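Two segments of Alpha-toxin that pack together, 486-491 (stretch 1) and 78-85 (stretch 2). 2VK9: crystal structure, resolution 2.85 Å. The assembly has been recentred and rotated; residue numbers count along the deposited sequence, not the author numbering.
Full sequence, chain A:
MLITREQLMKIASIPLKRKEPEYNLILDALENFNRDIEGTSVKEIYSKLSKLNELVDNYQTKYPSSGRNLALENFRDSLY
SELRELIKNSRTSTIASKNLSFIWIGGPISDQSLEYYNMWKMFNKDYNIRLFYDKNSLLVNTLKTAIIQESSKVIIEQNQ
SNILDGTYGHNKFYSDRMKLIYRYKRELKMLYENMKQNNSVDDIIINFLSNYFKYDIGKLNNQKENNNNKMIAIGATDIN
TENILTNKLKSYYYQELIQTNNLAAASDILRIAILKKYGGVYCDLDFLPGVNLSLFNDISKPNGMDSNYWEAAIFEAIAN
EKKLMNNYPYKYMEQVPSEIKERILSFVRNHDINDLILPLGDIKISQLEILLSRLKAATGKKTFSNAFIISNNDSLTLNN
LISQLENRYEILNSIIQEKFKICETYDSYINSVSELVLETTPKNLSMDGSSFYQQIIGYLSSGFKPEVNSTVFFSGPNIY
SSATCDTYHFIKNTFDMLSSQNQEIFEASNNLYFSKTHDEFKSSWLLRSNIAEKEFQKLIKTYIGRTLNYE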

# COMPACT_ATOMS: atom_id res chain seq x y z
N ASP A 486 14.12 -5.19 -4.49
CA ASP A 486 14.44 -5.51 -5.88
C ASP A 486 15.48 -4.52 -6.42
O ASP A 486 16.50 -4.92 -6.97
CB ASP A 486 13.18 -5.38 -6.77
CG ASP A 486 12.33 -6.65 -6.84
OD1 ASP A 486 12.69 -7.68 -6.23
OD2 ASP A 486 11.27 -6.60 -7.54
N THR A 487 15.19 -3.24 -6.28
CA THR A 487 15.99 -2.19 -6.88
C THR A 487 17.38 -2.13 -6.24
O THR A 487 18.39 -2.11 -6.94
CB THR A 487 15.29 -0.81 -6.77
OG1 THR A 487 14.02 -0.86 -7.44
CG2 THR A 487 16.13 0.29 -7.39
N TYR A 488 17.41 -2.13 -4.92
CA TYR A 488 18.63 -1.90 -4.17
C TYR A 488 19.60 -3.08 -4.24
O TYR A 488 20.82 -2.89 -4.19
CB TYR A 488 18.28 -1.54 -2.73
CG TYR A 488 19.45 -1.18 -1.83
CD1 TYR A 488 20.08 0.06 -1.92
CD2 TYR A 488 19.90 -2.09 -0.87
CE1 TYR A 488 21.15 0.38 -1.07
CE2 TYR A 488 20.96 -1.78 -0.03
CZ TYR A 488 21.58 -0.55 -0.13
OH TYR A 488 22.63 -0.28 0.72
N HIS A 489 19.06 -4.29 -4.37
CA HIS A 489 19.87 -5.51 -4.42
C HIS A 489 20.01 -6.09 -5.83
O HIS A 489 20.44 -7.23 -5.99
CB HIS A 489 19.34 -6.58 -3.46
CG HIS A 489 19.65 -6.32 -2.02
ND1 HIS A 489 18.86 -6.80 -0.99
CD2 HIS A 489 20.64 -5.61 -1.43
CE1 HIS A 489 19.37 -6.41 0.17
NE2 HIS A 489 20.45 -5.68 -0.07
N PHE A 490 19.64 -5.30 -6.84
CA PHE A 490 19.81 -5.69 -8.25
C PHE A 490 19.12 -6.99 -8.66
O PHE A 490 19.59 -7.69 -9.55
CB PHE A 490 21.29 -5.79 -8.60
CG PHE A 490 22.10 -4.62 -8.17
CD1 PHE A 490 22.87 -4.68 -7.03
CD2 PHE A 490 22.09 -3.45 -8.92
CE1 PHE A 490 23.63 -3.59 -6.63
CE2 PHE A 490 22.84 -2.35 -8.53
CZ PHE A 490 23.62 -2.42 -7.38
N ILE A 491 18.00 -7.30 -8.02
CA ILE A 491 17.23 -8.50 -8.35
C ILE A 491 15.82 -8.14 -8.82
O ILE A 491 15.52 -6.97 -9.04
CB ILE A 491 17.23 -9.52 -7.18
CG1 ILE A 491 16.63 -8.89 -5.91
CG2 ILE A 491 18.66 -10.04 -6.94
CD1 ILE A 491 16.85 -9.68 -4.62
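Stretch 2, residues 78-85: SLYSELRE

Stretch 2 is helical from end to end, one section of a longer helix that enters before Ser78 and runs on past Glu85. Its backbone keeps the i to i+4 pattern, with Glu82 N bonded to Ser78 O at 2.9 Å and Leu83 N to Leu79 O at 2.8 Å. It meets stretch 1 where a helix is ending: residues 486 to 488 are helical, His489 is the first to leave helical phi/psi, and Phe490 takes positive phi (58/31). Ile491 N still reaches back to Asp486 O at 3.0 Å, so the turn stays compact as it leaves the helix. The contact is made by the flank of one helix against the last residues of another and the turn behind them. Along stretch 2, Leu79 meets Phe490, while Leu83, a turn later, reaches back to Thr487 and Tyr488 as well as Phe490, and Arg84 meets Tyr488. The backbones come nearest at Tyr488 and Tyr80, whose CA atoms are 6.8 Å apart.

Three residues carry most of the cover: Tyr488 on stretch 1, Tyr80 and Leu83 on stretch 2. Tyr488, with chi1 t (-176°), has its CA-to-CB bond sideways to the helix, yet the end of its side chain comes nearer, and Tyr488 OH lies 3.4 Å from Tyr80 CB. The same OH is 3.7 Å from Arg84 CD, while Arg84 CG sits at the edge of the ring. Tyr80, chi1 m, sends its own ring past that of Tyr488. The planes are nearly parallel at 24°, but with centroids 5.2 Å apart they are slid so far that the rings barely overlap.

Tyr80 also meets the turn. The imidazole of His489 approaches it obliquely, His489 CD2 coming to 3.2 Å from Tyr80 CZ, with NE2 over one face of the tyrosine ring. Phe490 works at the edge of the same ring, its CE1 3.9 Å from Tyr80 CD1. One tyrosine on the helix thus touches three consecutive residues across the helix end.

Leu83, three residues after Tyr80 and so on much the same side of its helix, points its CA-to-CB bond toward stretch 1. Its CD1 is 3.1 Å from Tyr488 O, a tight approach of a methyl to a carbonyl, 3.7 Å from Thr487 O and 3.4 Å from Phe490 CZ. This methyl packs against the backbone at the helix end as well as against an aromatic ring. Phe490 points its CA-to-CB bond toward the helix, and its ring also reaches Leu79, Phe490 CE1 to Leu79 CB at 4.0 Å.

The rules are simple. No hydrogen bond crosses the contact; it is built of van der Waals packing among aromatic rings, aliphatic groups and backbone carbonyls, burying 413 Å² summed over both sides. An i, i+3 pair on the helix, Tyr80 and Leu83, supplies most of its surface. Ser78, Ser81, Glu82 and Glu85 make no contact, which leaves the polar serines and glutamates out of the packing.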

# COMPACT_ATOMS: atom_id res chain seq x y z
N SER A 78 29.88 -2.96 -1.63
CA SER A 78 30.29 -1.65 -2.13
C SER A 78 29.51 -1.25 -3.38
O SER A 78 29.45 -0.07 -3.73
CB SER A 78 31.81 -1.58 -2.38
OG SER A 78 32.23 -2.49 -3.38
N LEU A 79 28.93 -2.24 -4.05
CA LEU A 79 27.98 -1.99 -5.13
C LEU A 79 26.74 -1.26 -4.60
O LEU A 79 26.18 -0.40 -5.27
CB LEU A 79 27.57 -3.29 -5.80
CG LEU A 79 28.65 -4.24 -6.31
CD1 LEU A 79 28.01 -5.53 -6.81
CD2 LEU A 79 29.50 -3.60 -7.40
N TYR A 80 26.34 -1.61 -3.38
CA TYR A 80 25.22 -0.97 -2.71
C TYR A 80 25.56 0.47 -2.35
O TYR A 80 24.75 1.38 -2.53
CB TYR A 80 24.86 -1.72 -1.43
CG TYR A 80 24.48 -3.18 -1.60
CD1 TYR A 80 23.87 -3.63 -2.77
CD2 TYR A 80 24.71 -4.11 -0.58
CE1 TYR A 80 23.52 -4.96 -2.92
CE2 TYR A 80 24.35 -5.43 -0.72
CZ TYR A 80 23.76 -5.85 -1.90
OH TYR A 80 23.39 -7.16 -2.06
N SER A 81 26.77 0.67 -1.84
CA SER A 81 27.24 2.01 -1.50
C SER A 81 27.38 2.85 -2.74
O SER A 81 27.22 4.07 -2.70
CB SER A 81 28.57 1.94 -0.76
OG SER A 81 28.36 1.51 0.58
N GLU A 82 27.68 2.20 -3.86
CA GLU A 82 27.80 2.88 -5.13
C GLU A 82 26.41 3.20 -5.66
O GLU A 82 26.21 4.24 -6.28
CB GLU A 82 28.60 2.03 -6.12
CG GLU A 82 28.86 2.71 -7.46
CD GLU A 82 29.96 3.77 -7.41
OE1 GLU A 82 30.52 4.06 -6.32
OE2 GLU A 82 30.29 4.32 -8.49
N LEU A 83 25.46 2.30 -5.41
CA LEU A 83 24.07 2.53 -5.79
C LEU A 83 23.55 3.74 -5.02
O LEU A 83 22.96 4.63 -5.62
CB LEU A 83 23.22 1.29 -5.48
CG LEU A 83 21.98 0.97 -6.31
CD1 LEU A 83 21.40 -0.33 -5.86
CD2 LEU A 83 20.93 2.01 -6.18
N ARG A 84 23.80 3.75 -3.72
CA ARG A 84 23.47 4.87 -2.84
C ARG A 84 24.00 6.21 -3.34
O ARG A 84 23.29 7.21 -3.27
CB ARG A 84 23.97 4.61 -1.42
CG ARG A 84 23.06 3.72 -0.63
CD ARG A 84 23.63 3.32 0.71
NE ARG A 84 23.53 4.38 1.71
CZ ARG A 84 24.04 4.29 2.94
NH1 ARG A 84 24.67 3.18 3.34
NH2 ARG A 84 23.92 5.31 3.80
N GLU A 85 25.25 6.23 -3.82
CA GLU A 85 25.84 7.45 -4.36
C GLU A 85 25.20 7.85 -5.68
O GLU A 85 24.99 9.03 -5.94
CB GLU A 85 27.35 7.30 -4.54
CG GLU A 85 28.17 7.50 -3.26
CD GLU A 85 27.95 8.85 -2.57
OE1 GLU A 85 28.04 9.91 -3.26
OE2 GLU A 85 27.68 8.85 -1.34